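Side-chain contacts in fibrillarin-like rRNA/tRNA 2'-O-methyltransferase (Methanocaldococcus jannaschii, PDB 1FBN), which probably uses S-adenosyl-L-methionine to methylate ribose 2'-hydroxyls of rRNA and tRNA at sites chosen by a guide RNA: residues Ile147-Ala152 with Ala157-Lys162; Glu191-Gln196 with Val221-Ile226. All blocks are in the same frame, centred on the assembly; numbering follows the deposited sequence.

Contact 1. Residues Ile147-Ala152 with Ala157-Lys162; sequences IYEDVA and AEILIK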
loop_
_atom_site.group_PDB
_atom_site.type_symbol
_atom_site.label_atom_id
_atom_site.label_comp_id
_atom_site.label_asym_id
_atom_site.label_seq_id
_atom_site.Cartn_x
_atom_site.Cartn_y
_atom_site.Cartn_z
ATOM N N ILE A 147 7.924 3.060 0.155
ATOM C CA ILE A 147 6.999 4.119 0.531
ATOM C C ILE A 147 5.726 3.783 -0.233
ATOM O O ILE A 147 5.771 3.522 -1.440
ATOM C CB ILE A 147 7.469 5.530 0.106
ATOM C CG1 ILE A 147 8.690 5.962 0.921
ATOM C CG2 ILE A 147 6.342 6.536 0.326
ATOM C CD1 ILE A 147 9.209 7.345 0.559
ATOM N N TYR A 148 4.616 3.682 0.490
ATOM C CA TYR A 148 3.323 3.407 -0.122
ATOM C C TYR A 148 2.502 4.670 0.074
ATOM O O TYR A 148 2.308 5.113 1.206
ATOM C CB TYR A 148 2.620 2.222 0.555
ATOM C CG TYR A 148 1.254 1.924 -0.031
ATOM C CD1 TYR A 148 1.112 1.053 -1.116
ATOM C CD2 TYR A 148 0.104 2.539 0.476
ATOM C CE1 TYR A 148 -0.139 0.803 -1.684
ATOM C CE2 TYR A 148 -1.153 2.295 -0.084
ATOM C CZ TYR A 148 -1.265 1.427 -1.164
ATOM O OH TYR A 148 -2.496 1.177 -1.721
ATOM N N GLU A 149 2.015 5.239 -1.025
ATOM C CA GLU A 149 1.230 6.461 -0.955
ATOM C C GLU A 149 -0.160 6.357 -1.580
ATOM O O GLU A 149 -0.322 5.873 -2.700
ATOM C CB GLU A 149 2.002 7.613 -1.592
ATOM C CG GLU A 149 1.266 8.936 -1.532
ATOM C CD GLU A 149 2.074 10.088 -2.076
ATOM O OE1 GLU A 149 3.318 10.012 -2.049
ATOM O OE2 GLU A 149 1.463 11.081 -2.518
ATOM N N ASP A 150 -1.149 6.858 -0.847
ATOM C CA ASP A 150 -2.544 6.864 -1.273
ATOM C C ASP A 150 -3.181 8.182 -0.807
ATOM O O ASP A 150 -3.961 8.214 0.150
ATOM C CB ASP A 150 -3.289 5.656 -0.673
ATOM C CG ASP A 150 -4.756 5.572 -1.108
ATOM O OD1 ASP A 150 -5.151 6.206 -2.106
ATOM O OD2 ASP A 150 -5.528 4.846 -0.445
ATOM N N VAL A 151 -2.792 9.278 -1.453
ATOM C CA VAL A 151 -3.334 10.589 -1.120
ATOM C C VAL A 151 -3.850 11.241 -2.399
ATOM O O VAL A 151 -3.101 11.448 -3.360
ATOM C CB VAL A 151 -2.306 11.499 -0.345
ATOM C CG1 VAL A 151 -1.143 10.682 0.179
ATOM C CG2 VAL A 151 -1.828 12.681 -1.173
ATOM N N ALA A 152 -5.159 11.474 -2.435
ATOM C CA ALA A 152 -5.812 12.083 -3.593
ATOM C C ALA A 152 -5.685 13.604 -3.570
ATOM O O ALA A 152 -6.626 14.318 -3.215
ATOM C CB ALA A 152 -7.278 11.664 -3.653
ATOM N N ALA A 157 2.365 13.556 -6.245
ATOM C CA ALA A 157 3.640 13.128 -6.819
ATOM C C ALA A 157 4.831 13.802 -6.131
ATOM O O ALA A 157 5.771 13.119 -5.721
ATOM C CB ALA A 157 3.678 13.377 -8.330
ATOM N N GLU A 158 4.782 15.125 -5.973
ATOM C CA GLU A 158 5.884 15.836 -5.326
ATOM C C GLU A 158 6.025 15.385 -3.873
ATOM O O GLU A 158 7.128 15.390 -3.331
ATOM C CB GLU A 158 5.717 17.361 -5.409
ATOM C CG GLU A 158 4.664 17.943 -4.476
ATOM C CD GLU A 158 4.870 19.426 -4.193
ATOM O OE1 GLU A 158 5.616 19.747 -3.240
ATOM O OE2 GLU A 158 4.282 20.266 -4.912
ATOM N N ILE A 159 4.916 14.978 -3.258
ATOM C CA ILE A 159 4.952 14.497 -1.878
ATOM C C ILE A 159 5.757 13.197 -1.811
ATOM O O ILE A 159 6.554 13.014 -0.893
ATOM C CB ILE A 159 3.531 14.270 -1.280
ATOM C CG1 ILE A 159 2.847 15.608 -0.987
ATOM C CG2 ILE A 159 3.620 13.457 0.015
ATOM C CD1 ILE A 159 1.434 15.460 -0.454
ATOM N N LEU A 160 5.559 12.307 -2.785
ATOM C CA LEU A 160 6.289 11.040 -2.815
ATOM C C LEU A 160 7.773 11.318 -3.007
ATOM O O LEU A 160 8.612 10.697 -2.358
ATOM C CB LEU A 160 5.794 10.137 -3.951
ATOM C CG LEU A 160 6.454 8.751 -4.081
ATOM C CD1 LEU A 160 6.073 7.869 -2.899
ATOM C CD2 LEU A 160 6.036 8.078 -5.376
ATOM N N ILE A 161 8.078 12.269 -3.890
ATOM C CA ILE A 161 9.457 12.649 -4.198
ATOM C C ILE A 161 10.128 13.264 -2.982
ATOM O O ILE A 161 11.266 12.929 -2.662
ATOM C CB ILE A 161 9.522 13.647 -5.386
ATOM C CG1 ILE A 161 9.088 12.951 -6.679
ATOM C CG2 ILE A 161 10.933 14.213 -5.539
ATOM C CD1 ILE A 161 8.859 13.898 -7.835
ATOM N N LYS A 162 9.401 14.136 -2.291
ATOM C CA LYS A 162 9.917 14.803 -1.098
ATOM C C LYS A 162 10.225 13.774 -0.004
ATOM O O LYS A 162 11.285 13.815 0.624
ATOM C CB LYS A 162 8.896 15.826 -0.595
ATOM C CG LYS A 162 9.481 16.910 0.284
ATOM C CD LYS A 162 8.409 17.881 0.769
ATOM C CE LYS A 162 7.662 18.528 -0.380
ATOM N NZ LYS A 162 6.639 19.473 0.127
#
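Glu149 OE1 lies against Leu160 on three counts: it is 3.1 Å from Leu160 CB, 3.2 Å from Leu160 CA and 3.3 Å from Leu160 N. The angle at that N-H is too poor for a hydrogen bond, so the carboxylate oxygen rests against the backbone and CB of Leu160 by van der Waals contact, with no hydrogen bond between the segments. Glu149 OE2 comes 4.0 Å from Ile159 CB, and the two side chains cross at about a right angle. Glu149 gets this far because CG stands anti to the backbone N (chi1 -179°) and the chain runs on extended, carrying the carboxylate across the gap between strand and helix; that length suits glutamate to the place.

Hydrocarbon flanks the acid. Ile147, two residues back and pointing to the same side of the strand, sets CG2 3.5 Å from Leu160 CD1, a tight methyl contact in which the side chains slide past each other in opposite directions. The same Leu160 CD1 lies 3.6 Å from Glu149 OE1. Two residues on from Glu149, Val151 CG2 touches Ile159 CD1 more loosely, at 4.3 Å.

Strand 147-149 and helix 157-162 run nearly antiparallel, at 164°, as expected where a strand of a Rossmann-like methyltransferase turns through a loop into its helix. That turn carries Asp150, Val151 and Ala152, predicted to bind S-adenosyl-L-methionine. Isoleucine, valine and leucine methyls make up the apolar part of the interface, while the acid among them faces the early turns of the helix, whose dipole would probably help to stabilise negative charge there.

Contact 2. Residues Glu191-Gln196 with Val221-Ile226; sequences EIFKEQ and VMFVGI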
loop_
_atom_site.group_PDB
_atom_site.type_symbol
_atom_site.label_atom_id
_atom_site.label_comp_id
_atom_site.label_asym_id
_atom_site.label_seq_id
_atom_site.Cartn_x
_atom_site.Cartn_y
_atom_site.Cartn_z
ATOM N N GLU A 191 -3.810 11.240 -20.381
ATOM C CA GLU A 191 -2.806 12.296 -20.473
ATOM C C GLU A 191 -2.299 12.701 -19.090
ATOM O O GLU A 191 -1.126 13.032 -18.927
ATOM C CB GLU A 191 -3.367 13.513 -21.210
ATOM C CG GLU A 191 -3.706 13.253 -22.679
ATOM C CD GLU A 191 -2.535 12.668 -23.469
ATOM O OE1 GLU A 191 -1.564 13.406 -23.745
ATOM O OE2 GLU A 191 -2.585 11.464 -23.812
ATOM N N ILE A 192 -3.191 12.669 -18.101
ATOM C CA ILE A 192 -2.841 13.012 -16.722
ATOM C C ILE A 192 -1.834 11.993 -16.185
ATOM O O ILE A 192 -0.824 12.367 -15.595
ATOM C CB ILE A 192 -4.096 13.020 -15.808
ATOM C CG1 ILE A 192 -5.065 14.121 -16.250
ATOM C CG2 ILE A 192 -3.700 13.210 -14.347
ATOM C CD1 ILE A 192 -6.427 14.049 -15.589
ATOM N N PHE A 193 -2.101 10.711 -16.417
ATOM C CA PHE A 193 -1.212 9.652 -15.953
ATOM C C PHE A 193 0.153 9.746 -16.617
ATOM O O PHE A 193 1.178 9.521 -15.971
ATOM C CB PHE A 193 -1.835 8.273 -16.190
ATOM C CG PHE A 193 -2.991 7.967 -15.275
ATOM C CD1 PHE A 193 -2.882 8.179 -13.901
ATOM C CD2 PHE A 193 -4.189 7.475 -15.783
ATOM C CE1 PHE A 193 -3.951 7.903 -13.045
ATOM C CE2 PHE A 193 -5.267 7.195 -14.935
ATOM C CZ PHE A 193 -5.146 7.411 -13.564
ATOM N N LYS A 194 0.158 10.102 -17.900
ATOM C CA LYS A 194 1.393 10.252 -18.663
ATOM C C LYS A 194 2.257 11.348 -18.044
ATOM O O LYS A 194 3.453 11.155 -17.820
ATOM C CB LYS A 194 1.069 10.591 -20.119
ATOM C CG LYS A 194 2.282 10.835 -20.998
ATOM C CD LYS A 194 1.869 11.123 -22.438
ATOM C CE LYS A 194 3.080 11.365 -23.336
ATOM N NZ LYS A 194 3.819 12.606 -22.974
ATOM N N GLU A 195 1.634 12.484 -17.737
ATOM C CA GLU A 195 2.327 13.617 -17.134
ATOM C C GLU A 195 2.820 13.302 -15.723
ATOM O O GLU A 195 3.894 13.748 -15.329
ATOM C CB GLU A 195 1.422 14.850 -17.127
ATOM C CG GLU A 195 1.079 15.355 -18.529
ATOM C CD GLU A 195 0.055 16.481 -18.543
ATOM O OE1 GLU A 195 -0.561 16.770 -17.495
ATOM O OE2 GLU A 195 -0.140 17.079 -19.621
ATOM N N GLN A 196 2.035 12.537 -14.967
ATOM C CA GLN A 196 2.420 12.148 -13.612
ATOM C C GLN A 196 3.633 11.231 -13.661
ATOM O O GLN A 196 4.554 11.374 -12.862
ATOM C CB GLN A 196 1.262 11.456 -12.890
ATOM C CG GLN A 196 0.154 12.400 -12.484
ATOM C CD GLN A 196 0.648 13.506 -11.569
ATOM O OE1 GLN A 196 1.058 13.252 -10.436
ATOM N NE2 GLN A 196 0.610 14.742 -12.055
ATOM N N VAL A 221 -4.559 4.494 -11.084
ATOM C CA VAL A 221 -3.438 3.674 -11.548
ATOM C C VAL A 221 -2.372 3.576 -10.462
ATOM O O VAL A 221 -2.005 4.582 -9.858
ATOM C CB VAL A 221 -2.778 4.259 -12.825
ATOM C CG1 VAL A 221 -1.496 3.513 -13.150
ATOM C CG2 VAL A 221 -3.733 4.176 -14.002
HETATM N N MSE A 222 -1.910 2.357 -10.195
HETATM C CA MSE A 222 -0.866 2.123 -9.203
HETATM C C MSE A 222 0.488 2.146 -9.917
HETATM O O MSE A 222 0.731 1.364 -10.838
HETATM C CB MSE A 222 -1.071 0.765 -8.509
HETATM C CG MSE A 222 -0.019 0.389 -7.457
HETATM SE SE MSE A 222 -0.076 1.358 -5.923
HETATM C CE MSE A 222 -1.285 0.457 -5.028
ATOM N N PHE A 223 1.339 3.087 -9.532
ATOM C CA PHE A 223 2.675 3.195 -10.105
ATOM C C PHE A 223 3.686 2.631 -9.110
ATOM O O PHE A 223 3.527 2.779 -7.895
ATOM C CB PHE A 223 3.040 4.660 -10.398
ATOM C CG PHE A 223 2.329 5.249 -11.584
ATOM C CD1 PHE A 223 2.841 5.087 -12.870
ATOM C CD2 PHE A 223 1.158 5.982 -11.416
ATOM C CE1 PHE A 223 2.199 5.649 -13.974
ATOM C CE2 PHE A 223 0.505 6.549 -12.514
ATOM C CZ PHE A 223 1.028 6.382 -13.795
ATOM N N VAL A 224 4.691 1.936 -9.634
ATOM C CA VAL A 224 5.759 1.384 -8.813
ATOM C C VAL A 224 7.064 1.800 -9.484
ATOM O O VAL A 224 7.227 1.648 -10.697
ATOM C CB VAL A 224 5.695 -0.155 -8.711
ATOM C CG1 VAL A 224 6.857 -0.669 -7.874
ATOM C CG2 VAL A 224 4.372 -0.600 -8.090
ATOM N N GLY A 225 7.972 2.371 -8.702
ATOM C CA GLY A 225 9.242 2.799 -9.253
ATOM C C GLY A 225 10.396 2.599 -8.296
ATOM O O GLY A 225 10.202 2.574 -7.078
ATOM N N ILE A 226 11.588 2.395 -8.851
ATOM C CA ILE A 226 12.793 2.218 -8.041
ATOM C C ILE A 226 13.435 3.586 -7.861
ATOM O O ILE A 226 13.596 4.333 -8.827
ATOM C CB ILE A 226 13.818 1.271 -8.706
ATOM C CG1 ILE A 226 13.185 -0.093 -8.952
ATOM C CG2 ILE A 226 15.043 1.106 -7.810
ATOM C CD1 ILE A 226 14.178 -1.180 -9.343
#
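Phe193 reaches from its helix into the angle between Val221 and Phe223. Its CB starts 4.2 Å from Phe223 CZ, at the foot of the side chain. CG, set beside the backbone N and anti to the carbonyl carbon (chi1 -72°), directs the ring at the strand and already lies 4.1 Å from Val221 CG2. Further out the ring divides its neighbours: CD1 comes 4.0 Å from Phe223 CE2, the two rings meeting obliquely, whereas CE1 sits 3.8 Å from Val221 CB. On the other side of the ring CE2 approaches Val221 CG2 to 3.5 Å, and at the far end CZ is 3.6 Å from that same methyl. The approaches to Val221 CG2 amount to a CH-pi contact: the methyl stands over the centre of the ring, only 14° off its normal. The other methyl, Val221 CG1, lies over a face of Phe223, offset toward the rim, so the branched valine serves both rings, one with each arm. A flat, wide phenylalanine suits the helix side because it offers a whole face to a single methyl.

Val221 and Phe223 alternate with Met222, which turns to the other face of the sheet and packs on helix 58-64. Helix 189-203 covers the near face, where Phe193 also rests on Ile178 of strand 172-179, and strand 205-212 flanks the pair through Glu210, at the antiparallel edge of the mixed sheet.

Both contacts dock a helix on the same face of the mixed sheet, where strand 172-179 separates strand 144-149 from strand 220-227. Their centres are about 11 Å apart, and they touch on both faces. On the helix-covered face, Ala157 CB of contact 1 lies 3.4 Å from Gln196 OE1 of contact 2, bringing helices 156-167 and 189-203 side by side. On the opposite face, Tyr148 CE1 packs 3.6 Å from CE of the selenomethionine Met222. Contact 1 carries Asp150, Val151 and Ala152 of the predicted S-adenosyl-L-methionine site; contact 2 stands farther back, the Phe193 side chain being about 11 Å from that of Ala152.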